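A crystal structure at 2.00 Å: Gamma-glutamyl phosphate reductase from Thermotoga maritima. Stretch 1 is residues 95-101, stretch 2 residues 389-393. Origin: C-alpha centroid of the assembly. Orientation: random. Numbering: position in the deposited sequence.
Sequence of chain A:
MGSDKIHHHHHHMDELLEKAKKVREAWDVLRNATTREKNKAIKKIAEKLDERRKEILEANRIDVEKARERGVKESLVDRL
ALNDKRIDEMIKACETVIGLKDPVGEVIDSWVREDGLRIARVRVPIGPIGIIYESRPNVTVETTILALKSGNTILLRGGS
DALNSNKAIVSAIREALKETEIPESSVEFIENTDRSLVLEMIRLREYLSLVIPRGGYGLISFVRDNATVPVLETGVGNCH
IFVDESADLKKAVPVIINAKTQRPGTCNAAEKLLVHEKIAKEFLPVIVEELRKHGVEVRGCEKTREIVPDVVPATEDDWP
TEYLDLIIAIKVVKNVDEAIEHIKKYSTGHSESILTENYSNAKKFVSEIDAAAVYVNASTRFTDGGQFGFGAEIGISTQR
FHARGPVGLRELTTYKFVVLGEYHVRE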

ATOM      1  N   GLU A  95       7.956 -16.725   3.939  1.00 18.03           N
ATOM      2  CA  GLU A  95       7.599 -17.959   3.251  1.00 19.30           C
ATOM      3  C   GLU A  95       6.686 -17.632   2.063  1.00 19.63           C
ATOM      4  O   GLU A  95       6.805 -18.206   1.002  1.00 19.95           O
ATOM      5  CB  GLU A  95       6.940 -18.955   4.242  1.00 20.77           C
ATOM      6  CG  GLU A  95       7.897 -19.461   5.341  1.00 23.69           C
ATOM      7  CD  GLU A  95       7.174 -20.177   6.506  1.00 30.30           C
ATOM      8  OE1 GLU A  95       5.934 -20.182   6.473  1.00 33.09           O
ATOM      9  OE2 GLU A  95       7.829 -20.740   7.449  1.00 33.83           O
ATOM     10  N   THR A  96       5.806 -16.664   2.219  1.00 19.61           N
ATOM     11  CA  THR A  96       4.954 -16.233   1.113  1.00 19.87           C
ATOM     12  C   THR A  96       5.796 -15.680  -0.041  1.00 19.78           C
ATOM     13  O   THR A  96       5.638 -16.108  -1.190  1.00 20.10           O
ATOM     14  CB  THR A  96       3.931 -15.182   1.601  1.00 20.24           C
ATOM     15  OG1 THR A  96       3.048 -15.799   2.538  1.00 20.04           O
ATOM     16  CG2 THR A  96       2.987 -14.724   0.487  1.00 19.93           C
ATOM     17  N   VAL A  97       6.733 -14.785   0.277  1.00 18.56           N
ATOM     18  CA  VAL A  97       7.582 -14.147  -0.720  1.00 17.39           C
ATOM     19  C   VAL A  97       8.478 -15.177  -1.425  1.00 17.83           C
ATOM     20  O   VAL A  97       8.617 -15.132  -2.640  1.00 18.53           O
ATOM     21  CB  VAL A  97       8.373 -12.916  -0.093  1.00 16.72           C
ATOM     22  CG1 VAL A  97       9.394 -12.376  -1.018  1.00 15.21           C
ATOM     23  CG2 VAL A  97       7.369 -11.786   0.279  1.00 16.70           C
ATOM     24  N   ILE A  98       9.066 -16.111  -0.678  1.00 18.24           N
ATOM     25  CA  ILE A  98       9.857 -17.166  -1.275  1.00 19.50           C
ATOM     26  C   ILE A  98       9.038 -17.908  -2.342  1.00 20.53           C
ATOM     27  O   ILE A  98       9.549 -18.235  -3.380  1.00 20.81           O
ATOM     28  CB  ILE A  98      10.374 -18.139  -0.209  1.00 19.26           C
ATOM     29  CG1 ILE A  98      11.484 -17.514   0.625  1.00 19.47           C
ATOM     30  CG2 ILE A  98      10.915 -19.425  -0.812  1.00 21.16           C
ATOM     31  CD1 ILE A  98      11.631 -18.180   1.950  1.00 19.67           C
ATOM     32  N   GLY A  99       7.769 -18.182  -2.077  1.00 21.96           N
ATOM     33  CA  GLY A  99       6.934 -18.896  -3.037  1.00 21.64           C
ATOM     34  C   GLY A  99       6.460 -18.110  -4.243  1.00 21.62           C
ATOM     35  O   GLY A  99       6.024 -18.713  -5.180  1.00 21.48           O
ATOM     36  N   LEU A 100       6.550 -16.779  -4.229  1.00 21.36           N
ATOM     37  CA  LEU A 100       6.132 -15.946  -5.345  1.00 20.42           C
ATOM     38  C   LEU A 100       7.102 -16.044  -6.533  1.00 20.02           C
ATOM     39  O   LEU A 100       8.281 -16.278  -6.352  1.00 18.44           O
ATOM     40  CB  LEU A 100       6.009 -14.471  -4.911  1.00 20.96           C
ATOM     41  CG  LEU A 100       4.980 -14.175  -3.805  1.00 20.70           C
ATOM     42  CD1 LEU A 100       5.021 -12.729  -3.347  1.00 19.04           C
ATOM     43  CD2 LEU A 100       3.572 -14.553  -4.326  1.00 22.97           C
ATOM     44  N   LYS A 101       6.593 -15.869  -7.754  1.00 19.54           N
ATOM     45  CA  LYS A 101       7.462 -15.870  -8.943  1.00 19.78           C
ATOM     46  C   LYS A 101       8.311 -14.604  -8.971  1.00 19.62           C
ATOM     47  O   LYS A 101       7.840 -13.501  -8.683  1.00 19.26           O
ATOM     48  CB  LYS A 101       6.636 -15.994 -10.260  1.00 21.20           C
ATOM     49  N   GLY A 389      -4.376 -11.262  -5.570  1.00 25.21           N
ATOM     50  CA  GLY A 389      -3.495 -12.333  -6.010  1.00 26.26           C
ATOM     51  C   GLY A 389      -2.001 -11.981  -6.110  1.00 27.02           C
ATOM     52  O   GLY A 389      -1.255 -12.739  -6.695  1.00 27.65           O
ATOM     53  N   PHE A 390      -1.554 -10.895  -5.487  1.00 27.19           N
ATOM     54  CA  PHE A 390      -0.133 -10.510  -5.505  1.00 27.21           C
ATOM     55  C   PHE A 390       0.684 -11.222  -4.422  1.00 26.78           C
ATOM     56  O   PHE A 390       1.895 -11.151  -4.430  1.00 25.71           O
ATOM     57  CB  PHE A 390       0.034  -9.019  -5.216  1.00 28.08           C
ATOM     58  CG  PHE A 390      -0.364  -8.095  -6.338  1.00 28.10           C
ATOM     59  CD1 PHE A 390      -1.661  -8.042  -6.813  1.00 31.34           C
ATOM     60  CD2 PHE A 390       0.558  -7.184  -6.851  1.00 30.87           C
ATOM     61  CE1 PHE A 390      -2.025  -7.142  -7.833  1.00 28.49           C
ATOM     62  CE2 PHE A 390       0.186  -6.310  -7.851  1.00 29.45           C
ATOM     63  CZ  PHE A 390      -1.122  -6.309  -8.334  1.00 28.11           C
ATOM     64  N   GLY A 391       0.031 -11.802  -3.418  1.00 26.48           N
ATOM     65  CA  GLY A 391       0.758 -12.473  -2.355  1.00 26.43           C
ATOM     66  C   GLY A 391       1.144 -11.523  -1.244  1.00 26.62           C
ATOM     67  O   GLY A 391       0.797 -11.720  -0.080  1.00 26.51           O
ATOM     68  N   ALA A 392       1.846 -10.464  -1.598  1.00 26.65           N
ATOM     69  CA  ALA A 392       2.266  -9.473  -0.634  1.00 26.23           C
ATOM     70  C   ALA A 392       2.445  -8.139  -1.328  1.00 26.67           C
ATOM     71  O   ALA A 392       2.842  -8.100  -2.515  1.00 26.52           O
ATOM     72  CB  ALA A 392       3.544  -9.899  -0.067  1.00 26.68           C
ATOM     73  N   GLU A 393       2.232  -7.058  -0.579  1.00 26.20           N
ATOM     74  CA  GLU A 393       2.360  -5.699  -1.093  1.00 26.98           C
ATOM     75  C   GLU A 393       3.108  -4.809  -0.095  1.00 26.81           C
ATOM     76  O   GLU A 393       3.175  -5.102   1.106  1.00 26.30           O
ATOM     77  CB  GLU A 393       0.980  -5.082  -1.305  1.00 27.33           C
ATOM     78  CG  GLU A 393       0.269  -4.785   0.019  1.00 31.00           C
ATOM     79  CD  GLU A 393      -0.966  -3.925  -0.090  1.00 36.26           C
ATOM     80  OE1 GLU A 393      -1.208  -3.104   0.857  1.00 42.58           O
ATOM     81  OE2 GLU A 393      -1.706  -4.085  -1.077  1.00 38.31           O
TER

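Packing alone joins these stretches: no hydrogen bond crosses between them, and the buried surface, both sides summed, is just 163 Å². Residues at least 290 positions apart in sequence meet here, with Thr96 CA 6.6 Å from Gly391 CA.

The apolar side-chain contact is a single pair, Val97 CG2 to Ala392 CB at 4.3 Å. Val97 (chi1 171°, t) is buried and points its CA-to-CB bond sideways, yet its branched side chain supplies a methyl, CG2, that still reaches Ala392, whose small CB points toward the helix.

The remaining contacts all set aliphatic carbons against backbone. Leu100 has the largest covered area of its stretch, 42 Å². Its m,t rotamer (chi1 -61°, chi2 174°) lays both methyls against the backbone, CD1 3.7 Å from Phe390 O and CD2 4.0 Å from Gly391 CA. Thr96 suits a mixed setting: its methyl CG2 lies 3.8 Å from Gly391 O, while its OG1 is hydrogen-bonded elsewhere in the structure. Phe390 turns its CA-to-CB bond away and contributes through its carbonyl, which also accepts a weak hydrogen bond from Ala392 N (2.9 Å to Phe390 O).

Glycine suits position 391 on two counts: an ideal CB would lie 2.5 Å from Leu100 CD2, a clash, and phi/psi of 87/-56 would jam it against the preceding carbonyl oxygen.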